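Side-chain contacts in iron-containing alcohol dehydrogenase (Ralstonia eutropha, PDB 3JZD), which probably catalyses the NAD(P)H-dependent reduction of maleylacetate to 3-oxoadipate, a step in the breakdown of aromatic hydrocarbons: residues A[80-85]-A[109-114]; A[243-248]-A[262-267]; A[253-258]-A[309-314]. One frame throughout, in Å; residues are numbered along the deposited sequence. Where two conformers were deposited one is given.

Interaction 1: A[80-85]-A[109-114]; sequences DATARA and ALETGM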
loop_
_atom_site.group_PDB
_atom_site.type_symbol
_atom_site.label_atom_id
_atom_site.label_comp_id
_atom_site.label_asym_id
_atom_site.label_seq_id
_atom_site.Cartn_x
_atom_site.Cartn_y
_atom_site.Cartn_z
ATOM N N ASP A 80 -2.749 -0.323 35.303
ATOM C CA ASP A 80 -1.868 -1.284 35.921
ATOM C C ASP A 80 -0.684 -1.626 35.011
ATOM O O ASP A 80 0.437 -1.741 35.477
ATOM C CB ASP A 80 -2.625 -2.547 36.262
ATOM C CG ASP A 80 -1.796 -3.500 37.082
ATOM O OD1 ASP A 80 -1.133 -3.031 38.018
ATOM O OD2 ASP A 80 -1.808 -4.716 36.809
ATOM N N ALA A 81 -0.946 -1.812 33.723
ATOM C CA ALA A 81 0.115 -2.149 32.782
ATOM C C ALA A 81 1.118 -1.002 32.672
ATOM O O ALA A 81 2.317 -1.212 32.737
ATOM C CB ALA A 81 -0.461 -2.480 31.443
ATOM N N THR A 82 0.605 0.214 32.526
ATOM C CA THR A 82 1.433 1.404 32.416
ATOM C C THR A 82 2.281 1.602 33.651
ATOM O O THR A 82 3.450 1.952 33.546
ATOM C CB THR A 82 0.572 2.635 32.168
ATOM O OG1 THR A 82 -0.181 2.410 30.981
ATOM C CG2 THR A 82 1.422 3.870 31.986
ATOM N N ALA A 83 1.698 1.351 34.820
ATOM C CA ALA A 83 2.440 1.418 36.064
ATOM C C ALA A 83 3.573 0.415 36.047
ATOM O O ALA A 83 4.690 0.734 36.439
ATOM C CB ALA A 83 1.526 1.149 37.247
ATOM N N ARG A 84 3.311 -0.805 35.596
ATOM C CA ARG A 84 4.383 -1.798 35.555
ATOM C C ARG A 84 5.498 -1.406 34.577
ATOM O O ARG A 84 6.671 -1.662 34.832
ATOM C CB ARG A 84 3.848 -3.139 35.115
ATOM C CG ARG A 84 4.936 -4.177 35.087
ATOM C CD ARG A 84 5.210 -4.736 36.479
ATOM N NE ARG A 84 4.194 -5.743 36.757
ATOM C CZ ARG A 84 4.194 -6.962 36.211
ATOM N NH1 ARG A 84 5.163 -7.342 35.358
ATOM N NH2 ARG A 84 3.212 -7.804 36.505
ATOM N N ALA A 85 5.105 -0.824 33.441
ATOM C CA ALA A 85 6.061 -0.398 32.410
ATOM C C ALA A 85 6.953 0.664 33.007
ATOM O O ALA A 85 8.190 0.624 32.869
ATOM C CB ALA A 85 5.331 0.148 31.190
ATOM N N ALA A 109 1.038 3.118 25.081
ATOM C CA ALA A 109 1.660 4.041 24.146
ATOM C C ALA A 109 0.932 5.354 24.176
ATOM O O ALA A 109 1.563 6.389 24.032
ATOM C CB ALA A 109 1.680 3.489 22.745
ATOM N N LEU A 110 -0.385 5.306 24.375
ATOM C CA LEU A 110 -1.175 6.527 24.497
ATOM C C LEU A 110 -0.705 7.384 25.679
ATOM O O LEU A 110 -0.606 8.581 25.551
ATOM C CB LEU A 110 -2.653 6.206 24.675
ATOM C CG LEU A 110 -3.617 7.404 24.593
ATOM C CD1 LEU A 110 -3.380 8.182 23.316
ATOM C CD2 LEU A 110 -5.069 6.936 24.649
ATOM N N GLU A 111 -0.398 6.764 26.812
ATOM C CA GLU A 111 0.044 7.498 28.011
ATOM C C GLU A 111 1.545 7.800 28.019
ATOM O O GLU A 111 1.969 8.828 28.562
ATOM C CB GLU A 111 -0.349 6.709 29.275
ATOM C CG GLU A 111 0.191 7.203 30.653
ATOM C CD GLU A 111 -0.378 8.547 31.123
ATOM O OE1 GLU A 111 -0.501 9.477 30.300
ATOM O OE2 GLU A 111 -0.677 8.673 32.336
ATOM N N THR A 112 2.355 6.938 27.421
ATOM C CA THR A 112 3.793 7.115 27.508
ATOM C C THR A 112 4.557 7.507 26.275
ATOM O O THR A 112 5.691 7.926 26.386
ATOM C CB THR A 112 4.413 5.812 27.953
ATOM O OG1 THR A 112 4.258 4.830 26.910
ATOM C CG2 THR A 112 3.747 5.342 29.226
ATOM N N GLY A 113 3.984 7.335 25.105
ATOM C CA GLY A 113 4.698 7.640 23.899
ATOM C C GLY A 113 5.625 6.537 23.437
ATOM O O GLY A 113 6.105 6.601 22.303
HETATM N N MSE A 114 5.832 5.482 24.243
HETATM C CA MSE A 114 6.785 4.424 23.857
HETATM C C MSE A 114 6.359 3.630 22.619
HETATM O O MSE A 114 5.180 3.417 22.370
HETATM C CB MSE A 114 7.039 3.444 25.006
HETATM C CG MSE A 114 5.909 2.459 25.291
HETATM SE SE MSE A 114 6.487 1.238 26.715
HETATM C CE MSE A 114 6.594 2.544 28.151
#

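Interaction 2: A[243-248]-A[262-267]; sequences HKLCHT and TIVLPH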
loop_
_atom_site.group_PDB
_atom_site.type_symbol
_atom_site.label_atom_id
_atom_site.label_comp_id
_atom_site.label_asym_id
_atom_site.label_seq_id
_atom_site.Cartn_x
_atom_site.Cartn_y
_atom_site.Cartn_z
ATOM N N HIS A 243 -19.703 -2.523 11.456
ATOM C CA HIS A 243 -18.839 -2.230 12.604
ATOM C C HIS A 243 -19.560 -1.502 13.731
ATOM O O HIS A 243 -19.392 -1.834 14.895
ATOM C CB HIS A 243 -17.578 -1.504 12.156
ATOM C CG HIS A 243 -16.687 -2.370 11.321
ATOM N ND1 HIS A 243 -16.986 -2.700 10.009
ATOM C CD2 HIS A 243 -15.517 -2.989 11.614
ATOM C CE1 HIS A 243 -16.034 -3.482 9.537
ATOM N NE2 HIS A 243 -15.136 -3.686 10.490
ATOM N N LYS A 244 -20.409 -0.554 13.400
ATOM C CA LYS A 244 -21.150 0.127 14.451
ATOM C C LYS A 244 -22.057 -0.825 15.238
ATOM O O LYS A 244 -22.113 -0.781 16.480
ATOM C CB LYS A 244 -22.008 1.245 13.833
ATOM C CG LYS A 244 -21.180 2.391 13.293
ATOM C CD LYS A 244 -20.611 3.195 14.471
ATOM C CE LYS A 244 -19.706 4.352 14.044
ATOM N NZ LYS A 244 -19.631 5.365 15.188
ATOM N N LEU A 245 -22.781 -1.665 14.519
ATOM C CA LEU A 245 -23.733 -2.597 15.163
ATOM C C LEU A 245 -22.976 -3.610 16.013
ATOM O O LEU A 245 -23.387 -3.942 17.114
ATOM C CB LEU A 245 -24.607 -3.266 14.138
ATOM C CG LEU A 245 -25.886 -4.023 14.561
ATOM C CD1 LEU A 245 -26.857 -3.122 15.315
ATOM C CD2 LEU A 245 -26.558 -4.588 13.329
ATOM N N CYS A 246 -21.822 -4.050 15.527
ATOM C CA CYS A 246 -21.021 -5.004 16.265
ATOM C C CYS A 246 -20.527 -4.365 17.534
ATOM O O CYS A 246 -20.505 -5.018 18.569
ATOM C CB CYS A 246 -19.895 -5.612 15.410
ATOM S SG CYS A 246 -20.552 -6.766 14.159
ATOM N N HIS A 247 -20.224 -3.068 17.484
ATOM C CA HIS A 247 -19.812 -2.347 18.677
ATOM C C HIS A 247 -20.977 -2.267 19.669
ATOM O O HIS A 247 -20.811 -2.533 20.863
ATOM C CB HIS A 247 -19.251 -0.960 18.329
ATOM C CG HIS A 247 -18.732 -0.203 19.516
ATOM N ND1 HIS A 247 -19.552 0.523 20.360
ATOM C CD2 HIS A 247 -17.474 -0.062 20.002
ATOM C CE1 HIS A 247 -18.823 1.057 21.328
ATOM N NE2 HIS A 247 -17.559 0.723 21.130
ATOM N N THR A 248 -22.155 -1.901 19.188
ATOM C CA THR A 248 -23.354 -1.906 20.013
ATOM C C THR A 248 -23.588 -3.282 20.709
ATOM O O THR A 248 -23.661 -3.351 21.923
ATOM C CB THR A 248 -24.571 -1.543 19.186
ATOM O OG1 THR A 248 -24.427 -0.190 18.705
ATOM C CG2 THR A 248 -25.879 -1.694 20.017
ATOM N N THR A 262 -18.854 -12.330 12.885
ATOM C CA THR A 262 -19.139 -13.441 12.015
ATOM C C THR A 262 -20.655 -13.573 11.736
ATOM O O THR A 262 -21.063 -13.742 10.621
ATOM C CB THR A 262 -18.607 -14.729 12.634
ATOM O OG1 THR A 262 -17.186 -14.708 12.641
ATOM C CG2 THR A 262 -19.097 -15.964 11.862
ATOM N N ILE A 263 -21.467 -13.432 12.763
ATOM C CA ILE A 263 -22.911 -13.562 12.662
ATOM C C ILE A 263 -23.571 -12.381 12.002
ATOM O O ILE A 263 -24.433 -12.561 11.177
ATOM C CB ILE A 263 -23.524 -13.784 14.077
ATOM C CG1 ILE A 263 -23.030 -15.165 14.628
ATOM C CG2 ILE A 263 -25.067 -13.667 14.015
ATOM C CD1 ILE A 263 -23.055 -15.334 16.207
ATOM N N VAL A 264 -23.159 -11.173 12.375
ATOM C CA VAL A 264 -23.753 -9.947 11.851
ATOM C C VAL A 264 -23.379 -9.635 10.377
ATOM O O VAL A 264 -24.218 -9.157 9.614
ATOM C CB VAL A 264 -23.391 -8.749 12.781
ATOM C CG1 VAL A 264 -23.821 -7.352 12.149
ATOM C CG2 VAL A 264 -24.040 -8.991 14.163
ATOM N N LEU A 265 -22.146 -9.916 9.963
ATOM C CA LEU A 265 -21.716 -9.550 8.624
ATOM C C LEU A 265 -22.700 -9.872 7.470
ATOM O O LEU A 265 -23.060 -9.000 6.710
ATOM C CB LEU A 265 -20.307 -10.058 8.351
ATOM C CG LEU A 265 -19.750 -9.662 7.003
ATOM C CD1 LEU A 265 -19.558 -8.170 6.960
ATOM C CD2 LEU A 265 -18.363 -10.456 6.780
ATOM N N PRO A 266 -23.149 -11.113 7.334
ATOM C CA PRO A 266 -24.060 -11.311 6.234
ATOM C C PRO A 266 -25.338 -10.412 6.241
ATOM O O PRO A 266 -25.824 -9.996 5.171
ATOM C CB PRO A 266 -24.455 -12.793 6.403
ATOM C CG PRO A 266 -23.315 -13.436 7.188
ATOM C CD PRO A 266 -22.944 -12.331 8.142
ATOM N N HIS A 267 -25.885 -10.144 7.434
ATOM C CA HIS A 267 -27.122 -9.354 7.571
ATOM C C HIS A 267 -26.880 -7.864 7.398
ATOM O O HIS A 267 -27.750 -7.130 6.896
ATOM C CB HIS A 267 -27.791 -9.680 8.912
ATOM C CG HIS A 267 -28.085 -11.137 9.062
ATOM N ND1 HIS A 267 -27.251 -12.006 9.745
ATOM C CD2 HIS A 267 -29.039 -11.901 8.494
ATOM C CE1 HIS A 267 -27.727 -13.231 9.638
ATOM N NE2 HIS A 267 -28.816 -13.190 8.893
#

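Interaction 3: A[253-258]-A[309-314]; sequences FNLPHA and VALRDI. With NAD (nicotinamide-adenine-dinucleotide), chain E.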
loop_
_atom_site.group_PDB
_atom_site.type_symbol
_atom_site.label_atom_id
_atom_site.label_comp_id
_atom_site.label_asym_id
_atom_site.label_seq_id
_atom_site.Cartn_x
_atom_site.Cartn_y
_atom_site.Cartn_z
ATOM N N PHE A 253 -24.244 -5.601 25.220
ATOM C CA PHE A 253 -24.729 -6.908 25.640
ATOM C C PHE A 253 -23.669 -7.918 25.953
ATOM O O PHE A 253 -23.998 -9.076 26.204
ATOM C CB PHE A 253 -25.753 -7.423 24.598
ATOM C CG PHE A 253 -26.855 -6.447 24.379
ATOM C CD1 PHE A 253 -27.886 -6.354 25.282
ATOM C CD2 PHE A 253 -26.804 -5.543 23.342
ATOM C CE1 PHE A 253 -28.879 -5.402 25.123
ATOM C CE2 PHE A 253 -27.777 -4.613 23.178
ATOM C CZ PHE A 253 -28.817 -4.526 24.090
ATOM N N ASN A 254 -22.412 -7.494 25.930
ATOM C CA ASN A 254 -21.270 -8.358 26.287
ATOM C C ASN A 254 -21.113 -9.592 25.412
ATOM O O ASN A 254 -20.677 -10.632 25.873
ATOM C CB ASN A 254 -21.308 -8.720 27.789
ATOM C CG ASN A 254 -20.914 -7.539 28.681
ATOM O OD1 ASN A 254 -19.812 -7.020 28.575
ATOM N ND2 ASN A 254 -21.816 -7.124 29.565
ATOM N N LEU A 255 -21.457 -9.465 24.135
ATOM C CA LEU A 255 -21.326 -10.595 23.217
ATOM C C LEU A 255 -19.868 -10.727 22.783
ATOM O O LEU A 255 -19.180 -9.727 22.672
ATOM C CB LEU A 255 -22.164 -10.389 21.988
ATOM C CG LEU A 255 -23.637 -10.126 22.163
ATOM C CD1 LEU A 255 -24.296 -10.351 20.789
ATOM C CD2 LEU A 255 -24.228 -11.031 23.268
ATOM N N PRO A 256 -19.384 -11.970 22.568
ATOM C CA PRO A 256 -17.991 -12.133 22.188
ATOM C C PRO A 256 -17.740 -11.482 20.845
ATOM O O PRO A 256 -18.542 -11.618 19.905
ATOM C CB PRO A 256 -17.793 -13.655 22.167
ATOM C CG PRO A 256 -19.169 -14.217 22.098
ATOM C CD PRO A 256 -20.057 -13.257 22.786
ATOM N N HIS A 257 -16.609 -10.798 20.752
ATOM C CA HIS A 257 -16.228 -9.965 19.595
ATOM C C HIS A 257 -16.210 -10.642 18.194
ATOM O O HIS A 257 -17.059 -10.337 17.347
ATOM C CB HIS A 257 -14.877 -9.263 19.898
ATOM C CG HIS A 257 -14.396 -8.427 18.780
ATOM N ND1 HIS A 257 -14.844 -7.142 18.574
ATOM C CD2 HIS A 257 -13.562 -8.716 17.749
ATOM C CE1 HIS A 257 -14.275 -6.665 17.473
ATOM N NE2 HIS A 257 -13.477 -7.595 16.974
ATOM N N ALA A 258 -15.269 -11.540 17.947
ATOM C CA ALA A 258 -15.135 -12.173 16.607
ATOM C C ALA A 258 -16.431 -12.863 16.157
ATOM O O ALA A 258 -16.876 -12.749 14.998
ATOM C CB ALA A 258 -13.978 -13.170 16.607
ATOM N N VAL A 309 -23.772 -18.952 13.664
ATOM C CA VAL A 309 -24.382 -18.037 12.701
ATOM C C VAL A 309 -25.649 -17.351 13.256
ATOM O O VAL A 309 -26.341 -16.628 12.538
ATOM C CB VAL A 309 -24.718 -18.800 11.404
ATOM C CG1 VAL A 309 -23.430 -19.310 10.732
ATOM C CG2 VAL A 309 -25.718 -19.987 11.691
ATOM N N ALA A 310 -25.941 -17.584 14.533
ATOM C CA ALA A 310 -27.122 -17.034 15.184
ATOM C C ALA A 310 -26.679 -16.391 16.466
ATOM O O ALA A 310 -25.975 -17.030 17.261
ATOM C CB ALA A 310 -28.145 -18.155 15.458
ATOM N N LEU A 311 -27.079 -15.132 16.702
ATOM C CA LEU A 311 -26.740 -14.459 17.947
ATOM C C LEU A 311 -27.277 -15.241 19.138
ATOM O O LEU A 311 -26.739 -15.159 20.258
ATOM C CB LEU A 311 -27.294 -13.006 18.000
ATOM C CG LEU A 311 -26.794 -12.006 16.969
ATOM C CD1 LEU A 311 -27.584 -10.717 17.079
ATOM C CD2 LEU A 311 -25.223 -11.775 17.152
ATOM N N ARG A 312 -28.323 -16.016 18.904
ATOM C CA ARG A 312 -28.928 -16.826 19.942
ATOM C C ARG A 312 -27.867 -17.738 20.581
ATOM O O ARG A 312 -27.885 -18.001 21.769
ATOM C CB ARG A 312 -30.045 -17.717 19.352
ATOM C CG ARG A 312 -30.780 -18.586 20.411
ATOM C CD ARG A 312 -31.654 -19.740 19.858
ATOM N NE ARG A 312 -32.012 -19.545 18.453
ATOM C CZ ARG A 312 -31.284 -19.975 17.402
ATOM N NH1 ARG A 312 -30.137 -20.646 17.569
ATOM N NH2 ARG A 312 -31.704 -19.734 16.167
ATOM N N ASP A 313 -26.963 -18.247 19.753
ATOM C CA ASP A 313 -25.939 -19.175 20.200
ATOM C C ASP A 313 -24.728 -18.591 20.879
ATOM O O ASP A 313 -23.969 -19.336 21.424
ATOM C CB ASP A 313 -25.524 -20.032 19.043
ATOM C CG ASP A 313 -26.682 -20.832 18.531
ATOM O OD1 ASP A 313 -27.561 -21.167 19.352
ATOM O OD2 ASP A 313 -26.740 -21.113 17.322
ATOM N N ILE A 314 -24.575 -17.276 20.880
ATOM C CA ILE A 314 -23.441 -16.640 21.537
ATOM C C ILE A 314 -23.892 -15.707 22.662
ATOM O O ILE A 314 -23.214 -14.731 23.002
ATOM C CB ILE A 314 -22.459 -15.942 20.552
ATOM C CG1 ILE A 314 -23.164 -14.822 19.775
ATOM C CG2 ILE A 314 -21.885 -16.955 19.551
ATOM C CD1 ILE A 314 -22.226 -13.640 19.396
HETATM P PA NAD E . -8.656 -11.398 21.802
HETATM O O1A NAD E . -7.403 -10.578 21.705
HETATM O O2A NAD E . -9.574 -10.743 22.741
HETATM O O5B NAD E . -8.302 -12.949 22.044
HETATM C C5B NAD E . -9.297 -13.856 22.512
HETATM C C4B NAD E . -8.616 -15.018 23.214
HETATM O O4B NAD E . -7.867 -15.809 22.313
HETATM C C3B NAD E . -7.614 -14.522 24.249
HETATM O O3B NAD E . -7.682 -15.284 25.420
HETATM C C2B NAD E . -6.263 -14.780 23.625
HETATM O O2B NAD E . -5.256 -14.975 24.592
HETATM C C1B NAD E . -6.560 -16.026 22.797
HETATM N N9A NAD E . -5.658 -16.165 21.654
HETATM C C8A NAD E . -5.389 -15.164 20.756
HETATM N N7A NAD E . -4.553 -15.658 19.829
HETATM C C5A NAD E . -4.266 -16.937 20.107
HETATM C C6A NAD E . -3.425 -17.881 19.500
HETATM N N6A NAD E . -2.978 -17.751 18.267
HETATM N N1A NAD E . -3.310 -19.121 20.080
HETATM C C2A NAD E . -4.000 -19.429 21.228
HETATM N N3A NAD E . -4.839 -18.503 21.821
HETATM C C4A NAD E . -4.954 -17.259 21.279
HETATM O O3 NAD E . -9.471 -11.567 20.420
HETATM P PN NAD E . -9.393 -10.617 19.123
HETATM O O1N NAD E . -10.681 -10.965 18.377
HETATM O O2N NAD E . -8.059 -10.721 18.499
HETATM O O5D NAD E . -9.460 -9.139 19.632
HETATM C C5D NAD E . -10.693 -8.502 19.798
HETATM C C4D NAD E . -10.434 -7.251 20.614
HETATM O O4D NAD E . -9.622 -6.410 19.834
HETATM C C3D NAD E . -11.706 -6.474 20.894
HETATM O O3D NAD E . -11.503 -5.714 22.046
HETATM C C2D NAD E . -11.815 -5.589 19.693
HETATM O O2D NAD E . -12.661 -4.489 19.919
HETATM C C1D NAD E . -10.338 -5.232 19.510
HETATM N N1N NAD E . -10.060 -4.758 18.144
HETATM C C2N NAD E . -9.635 -3.464 17.989
HETATM C C3N NAD E . -9.353 -2.967 16.725
HETATM C C7N NAD E . -8.796 -1.571 16.559
HETATM O O7N NAD E . -8.463 -1.104 15.287
HETATM N N7N NAD E . -8.567 -0.777 17.588
HETATM C C4N NAD E . -9.505 -3.809 15.612
HETATM C C5N NAD E . -9.928 -5.123 15.781
HETATM C C6N NAD E . -10.182 -5.599 17.069
#

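Interaction 1: A[80-85]-A[109-114]
Thr82 meets Thr112 methyl to methyl, and the interaction centres on this apolar contact. CG2 of Thr82 lies 3.9 Å from CG2 of Thr112, the side chains sliding past each other in opposite directions. In the Glu111 conformer given, its CG lies 3.8 Å from the same CG2 of Thr82 at about a right angle, a less certain contact. Because CG2 of Thr82 is anti to the backbone N, the methyl faces the second helix while OG1 turns back to bond the carbonyl O of Ala78 in its own helix. A second apolar touch lies one turn on: selenomethionine Met114 bends at its last torsion and brings its terminal CE to 4.1 Å from CB of Ala85.

Between the segments the contact is apolar; the hydrogen bonds of Thr112 are local. With chi1 at 68°, OG1 of Thr112 sits between its backbone N and carbonyl carbon, where it accepts from Met114 N at 3.2 Å with an N-H...O angle of 168°, an ST turn. The same hydroxyl bonds Ile108 O, so two partners fix its rotation and hence the methyl on CB. Gly113, with phi at 82°, ends the helix between them.

Helix 75-88 and helix 99-112 thus pack side by side beside the parallel sheet of the Rossmann-like half. Ala81 and Thr82 extend the seam onto Ile108, and Ala81 also reaches Tyr66 of strand 62-66.

Interaction 2: A[243-248]-A[262-267]
Val264 faces Leu245 and Cys246 together, its branched side chain directed at two consecutive residues of the other helix. The sulfur approaches the valine at its branch point: SG of Cys246 is 3.7 Å from CB of Val264, 3.9 Å from its CG1 and 4.1 Å from its CG2, so it rests against the whole branch and not against a single methyl. That position follows from chi1 of Cys246 at -72°, which sets SG beside its own backbone N. Leu245 comes to the same valine from another direction, the two side chains crossing obliquely, and CD2 of Leu245 lies 4.1 Å from CG1 of Val264. CG1 of Val264 is therefore the methyl shared by both partners. All three are buried.

Further along, helix 257-272 is kinked at Pro266, where N of Pro266 has no hydrogen to give and that of His267 bonds only weakly, to Val264 O instead of Ile263 O. The imidazole of His267 compensates in part: its ND1 donates to Ile263 O at 3.2 Å, and that oxygen lies almost in the ring plane. NE2 of His267 bonds Val355 O, so two carbonyl partners would probably favour a doubly protonated ring.

Such purely apolar packing between successive helices, 241-253 and 257-272, belongs to the interior of the helical C-terminal domain of iron-containing alcohol dehydrogenases, with the side chain of Cys246 about 9 Å from the bound NAD.

Interaction 3: A[253-258]-A[309-314]
The carbonyl oxygen of Ile314 takes two carbon contacts at once: CD of Pro256 at 3.5 Å and CD2 of Leu255 at 3.8 Å. These are packing contacts, and the rest of the interface is apolar side chains. The proline ring meets Ile314 obliquely, its CG 4.0 Å from CB of Ile314. Leu255 crosses both Ile314 and Leu311 at about a right angle, and its CD1 touches the ends of both, 4.1 Å from CD1 of Ile314 and 4.0 Å from CD2 of Leu311. Chi1 of Ile314 at 61° holds CG1 between the backbone N and the carbonyl carbon, which lets CD1 reach Pro256 as well as Leu255.

On the cofactor side, the next residue of the chain, His257, lays one ring face against the nicotinamide ribose of NAD, with its CE1 3.5 Å from NAD C2D and the carbon displaced toward the ring's rim. His257 NE2 makes a weak hydrogen bond with Asn174.

Pro256 is the N-cap residue of helix 257-272, and its O bonds OG1 of Thr260 in the first turn. Between the segments the chemistry is apolar; this packing probably helps to set the start of the helix whose first residue, His257, meets the nucleotide.

From the N terminus, interaction 1 comes first and is complete before the others begin: it closes the helix-strand-helix passage through strand 92-97 and pairs two helices of the nucleotide-binding half. Interactions 2 and 3 lie in the C-terminal helical half and cross, since 253-258 falls between the segments of interaction 2 and 309-314 follows them. Interaction 2 closes the short turn between helices 241-253 and 257-272; interaction 3 brings the loop between helices 294-304 and 321-328 back to the start of helix 257-272. They share helix 257-272 and touch where CD1 of Ile263 lies 3.6 Å from CG1 of Ile314. Interaction 1 stays apart, its centre 31 Å from that of interaction 2.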